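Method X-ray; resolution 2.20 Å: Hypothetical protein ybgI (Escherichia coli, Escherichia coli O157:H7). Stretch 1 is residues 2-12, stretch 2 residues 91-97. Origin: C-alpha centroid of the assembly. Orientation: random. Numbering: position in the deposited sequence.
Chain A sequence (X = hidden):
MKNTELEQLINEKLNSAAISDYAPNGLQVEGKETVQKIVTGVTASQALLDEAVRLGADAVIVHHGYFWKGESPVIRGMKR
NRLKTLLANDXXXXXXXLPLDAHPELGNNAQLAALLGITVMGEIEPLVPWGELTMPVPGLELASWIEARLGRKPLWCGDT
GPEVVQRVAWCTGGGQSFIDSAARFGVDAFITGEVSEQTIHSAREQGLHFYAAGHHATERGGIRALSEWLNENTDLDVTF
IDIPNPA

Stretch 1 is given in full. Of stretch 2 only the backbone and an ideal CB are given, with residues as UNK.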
# COMPACT_ATOMS: atom_id res chain seq x y z
N LYS A 2 -39.17 34.48 9.13
CA LYS A 2 -38.23 35.30 9.90
C LYS A 2 -37.30 34.47 10.73
O LYS A 2 -37.79 33.59 11.43
CB LYS A 2 -39.00 36.23 10.86
CG LYS A 2 -39.90 37.29 10.19
CD LYS A 2 -40.29 38.39 11.24
CE LYS A 2 -41.48 39.25 10.77
NZ LYS A 2 -41.09 40.06 9.58
N ASN A 3 -36.01 34.79 10.77
CA ASN A 3 -35.12 33.98 11.57
C ASN A 3 -35.67 33.64 12.96
O ASN A 3 -35.47 32.53 13.45
CB ASN A 3 -33.74 34.63 11.70
CG ASN A 3 -33.83 36.10 12.10
OD1 ASN A 3 -34.91 36.62 12.24
ND2 ASN A 3 -32.70 36.77 12.25
N THR A 4 -36.41 34.54 13.61
CA THR A 4 -36.89 34.23 14.98
C THR A 4 -38.11 33.29 15.00
O THR A 4 -38.39 32.64 16.01
CB THR A 4 -37.27 35.47 15.67
OG1 THR A 4 -38.11 36.20 14.77
CG2 THR A 4 -36.01 36.30 16.07
N GLU A 5 -38.84 33.26 13.90
CA GLU A 5 -40.00 32.41 13.73
C GLU A 5 -39.45 31.05 13.50
O GLU A 5 -39.90 30.14 14.11
CB GLU A 5 -40.77 32.80 12.47
CG GLU A 5 -42.00 33.59 12.79
CD GLU A 5 -42.40 34.56 11.68
OE1 GLU A 5 -42.15 34.34 10.46
OE2 GLU A 5 -43.02 35.56 12.05
N LEU A 6 -38.47 30.89 12.62
CA LEU A 6 -37.93 29.56 12.42
C LEU A 6 -37.27 29.06 13.71
O LEU A 6 -37.26 27.89 13.97
CB LEU A 6 -36.94 29.54 11.26
CG LEU A 6 -36.00 28.33 10.99
CD1 LEU A 6 -36.86 27.04 10.74
CD2 LEU A 6 -35.08 28.61 9.78
N GLU A 7 -36.76 29.92 14.59
CA GLU A 7 -36.15 29.38 15.77
C GLU A 7 -37.32 28.88 16.62
O GLU A 7 -37.32 27.73 17.14
CB GLU A 7 -35.36 30.46 16.54
CG GLU A 7 -34.97 30.07 17.98
CD GLU A 7 -34.31 31.25 18.72
OE1 GLU A 7 -34.87 32.36 18.60
OE2 GLU A 7 -33.25 31.10 19.39
N GLN A 8 -38.32 29.73 16.79
CA GLN A 8 -39.51 29.31 17.58
C GLN A 8 -40.17 28.01 17.01
O GLN A 8 -40.65 27.11 17.74
CB GLN A 8 -40.60 30.42 17.60
CG GLN A 8 -41.93 29.93 18.25
CD GLN A 8 -43.15 30.83 17.97
OE1 GLN A 8 -43.30 31.45 16.88
NE2 GLN A 8 -44.05 30.89 18.95
N LEU A 9 -40.15 27.88 15.70
CA LEU A 9 -40.77 26.69 15.11
C LEU A 9 -40.08 25.35 15.52
O LEU A 9 -40.73 24.36 15.90
CB LEU A 9 -40.76 26.84 13.59
CG LEU A 9 -41.33 25.58 12.94
CD1 LEU A 9 -42.88 25.44 13.26
CD2 LEU A 9 -41.14 25.68 11.50
N ILE A 10 -38.76 25.33 15.43
CA ILE A 10 -38.00 24.11 15.75
C ILE A 10 -38.04 23.95 17.23
O ILE A 10 -38.25 22.87 17.74
CB ILE A 10 -36.48 24.19 15.32
CG1 ILE A 10 -36.35 24.64 13.89
CG2 ILE A 10 -35.85 22.82 15.42
CD1 ILE A 10 -37.39 24.08 13.18
N ASN A 11 -37.85 25.06 17.92
CA ASN A 11 -37.88 25.04 19.36
C ASN A 11 -39.13 24.35 19.86
O ASN A 11 -39.04 23.42 20.70
CB ASN A 11 -37.83 26.43 19.83
CG ASN A 11 -36.44 26.84 20.26
OD1 ASN A 11 -35.47 26.06 20.20
ND2 ASN A 11 -36.34 28.08 20.72
N GLU A 12 -40.31 24.78 19.40
CA GLU A 12 -41.52 24.09 19.88
C GLU A 12 -41.63 22.63 19.44
O GLU A 12 -42.08 21.80 20.21
CB GLU A 12 -42.81 24.86 19.51
CG GLU A 12 -43.05 26.02 20.55
CD GLU A 12 -43.88 27.18 19.96
OE1 GLU A 12 -44.56 26.96 18.91
OE2 GLU A 12 -43.87 28.31 20.57
N UNK A 91 -25.21 35.24 7.66
CA UNK A 91 -25.81 33.92 7.72
C UNK A 91 -26.22 33.61 9.17
O UNK A 91 -25.39 33.72 10.05
CB UNK A 91 -24.84 32.86 7.19
N UNK A 92 -27.49 33.28 9.42
CA UNK A 92 -27.94 32.81 10.77
C UNK A 92 -27.39 31.39 11.17
O UNK A 92 -27.52 30.43 10.40
CB UNK A 92 -29.47 32.77 10.80
N UNK A 93 -26.78 31.21 12.34
CA UNK A 93 -26.41 29.82 12.69
C UNK A 93 -27.34 29.39 13.79
O UNK A 93 -27.45 30.11 14.81
CB UNK A 93 -24.95 29.69 13.12
N UNK A 94 -28.02 28.25 13.63
CA UNK A 94 -28.87 27.71 14.70
C UNK A 94 -28.22 26.37 14.95
O UNK A 94 -27.61 25.81 14.00
CB UNK A 94 -30.35 27.61 14.33
N UNK A 95 -28.32 25.89 16.19
CA UNK A 95 -27.85 24.56 16.61
C UNK A 95 -28.85 24.01 17.66
O UNK A 95 -29.42 24.79 18.45
CB UNK A 95 -26.43 24.63 17.18
N UNK A 96 -29.15 22.69 17.65
CA UNK A 96 -29.97 22.04 18.67
C UNK A 96 -29.17 20.80 19.10
O UNK A 96 -28.98 19.87 18.32
CB UNK A 96 -31.36 21.68 18.15
N UNK A 97 -28.71 20.78 20.35
CA UNK A 97 -27.94 19.66 20.87
C UNK A 97 -28.87 18.58 21.50
O UNK A 97 -29.55 17.88 20.75
CB UNK A 97 -26.93 20.17 21.90

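Stretch 1 is a helix from N3 onward. Positions 92 to 95 form a strand running nearly parallel to it, 9° between directions, with the axes 10.5 Å apart at closest approach. At that spacing side chains must bridge the gap. Along the strand, alternate positions face the helix.

Position 91 has nothing of stretch 1 within 5.5 Å of its ideal CB. The residue is I91, with no contact to the helix.

Position 92 points toward the helix, and its ideal CB lies 4.7 Å from N3 CB. N3 brings an amide whose ND2 can donate. A medium side chain with an acceptor would suit, such as Asn or Asp; a small side chain could also fit, without that bond. The residue is N92. Its OD1 accepts a hydrogen bond from N3 ND2 at 3.1 Å, with an N-H...acceptor angle of 158°. N92 also hydrogen-bonds elsewhere in the structure.

Position 93 is turned out of reach of stretch 1. The residue is L93.

Position 94 points toward the helix again, but nothing lies within 5.5 Å of its ideal CB. A long side chain is needed to cross. The N3 carbonyl, L6 CD2 and E7 CB lie ahead of it. Met or Phe could reach across; a long chain ending in a donor could also use N3 O. The residue is Y94, with chi1 m. Its OH donates to N3 O at 2.7 Å. N3 O also accepts E7 N in the helix, at 3.1 Å. E7 CB sits at the ring edge, 3.7 Å from Y94 CE2. L6 CD2 adds apolar contact, 4.0 Å from Y94 CZ.

Position 95 is out of reach. Its phi/psi of -144/142 is ordinary for a strand, so the angles do not demand glycine. The residue is G95, without a side chain.

Position 96 points toward the helix, with its ideal CB 5.4 Å from I10 CG2. I10 offers an apolar surface, and N11 OD1 offers an acceptor farther along. A large apolar or aromatic side chain would suit; one with a donor could do more. The residue is W96. I10 CG2 lies 3.6 Å from the centroid of the six-membered ring of W96, 5° off its normal, a CH-pi contact. At the ring edge, W96 NE1 donates to N11 OD1 at 2.8 Å.

Position 97 is out of reach, so stretch 1 leaves the choice open. The residue is H97, whose ND1 hydrogen-bonds elsewhere in the structure.

Stretch 2, residues 91-97: INLYGWH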
# COMPACT_ATOMS: atom_id res chain seq x y z
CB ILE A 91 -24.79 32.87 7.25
CG1 ILE A 91 -24.47 33.02 5.78
CG2 ILE A 91 -25.33 31.50 7.47
CD1 ILE A 91 -23.47 31.96 5.28
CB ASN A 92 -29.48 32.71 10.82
CG ASN A 92 -30.14 34.04 10.58
OD1 ASN A 92 -30.46 34.76 11.52
ND2 ASN A 92 -30.28 34.42 9.31
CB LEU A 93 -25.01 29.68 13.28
CG LEU A 93 -24.70 28.30 13.89
CD1 LEU A 93 -24.49 27.34 12.73
CD2 LEU A 93 -23.39 28.32 14.71
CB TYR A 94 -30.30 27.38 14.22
CG TYR A 94 -31.14 28.52 13.60
CD1 TYR A 94 -30.85 29.01 12.36
CD2 TYR A 94 -32.24 29.06 14.28
CE1 TYR A 94 -31.64 30.01 11.76
CE2 TYR A 94 -33.04 30.08 13.71
CZ TYR A 94 -32.73 30.54 12.45
OH TYR A 94 -33.57 31.48 11.85
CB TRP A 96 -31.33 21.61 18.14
CG TRP A 96 -32.31 22.72 18.20
CD1 TRP A 96 -33.08 23.07 19.27
CD2 TRP A 96 -32.54 23.72 17.19
NE1 TRP A 96 -33.76 24.22 19.00
CE2 TRP A 96 -33.46 24.65 17.74
CE3 TRP A 96 -32.07 23.92 15.87
CZ2 TRP A 96 -33.90 25.75 17.04
CZ3 TRP A 96 -32.49 25.01 15.17
CH2 TRP A 96 -33.42 25.94 15.76
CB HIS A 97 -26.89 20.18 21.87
CG HIS A 97 -25.89 19.17 22.31
ND1 HIS A 97 -25.64 18.91 23.65
CD2 HIS A 97 -25.11 18.30 21.61
CE1 HIS A 97 -24.76 17.92 23.76
NE2 HIS A 97 -24.42 17.53 22.54
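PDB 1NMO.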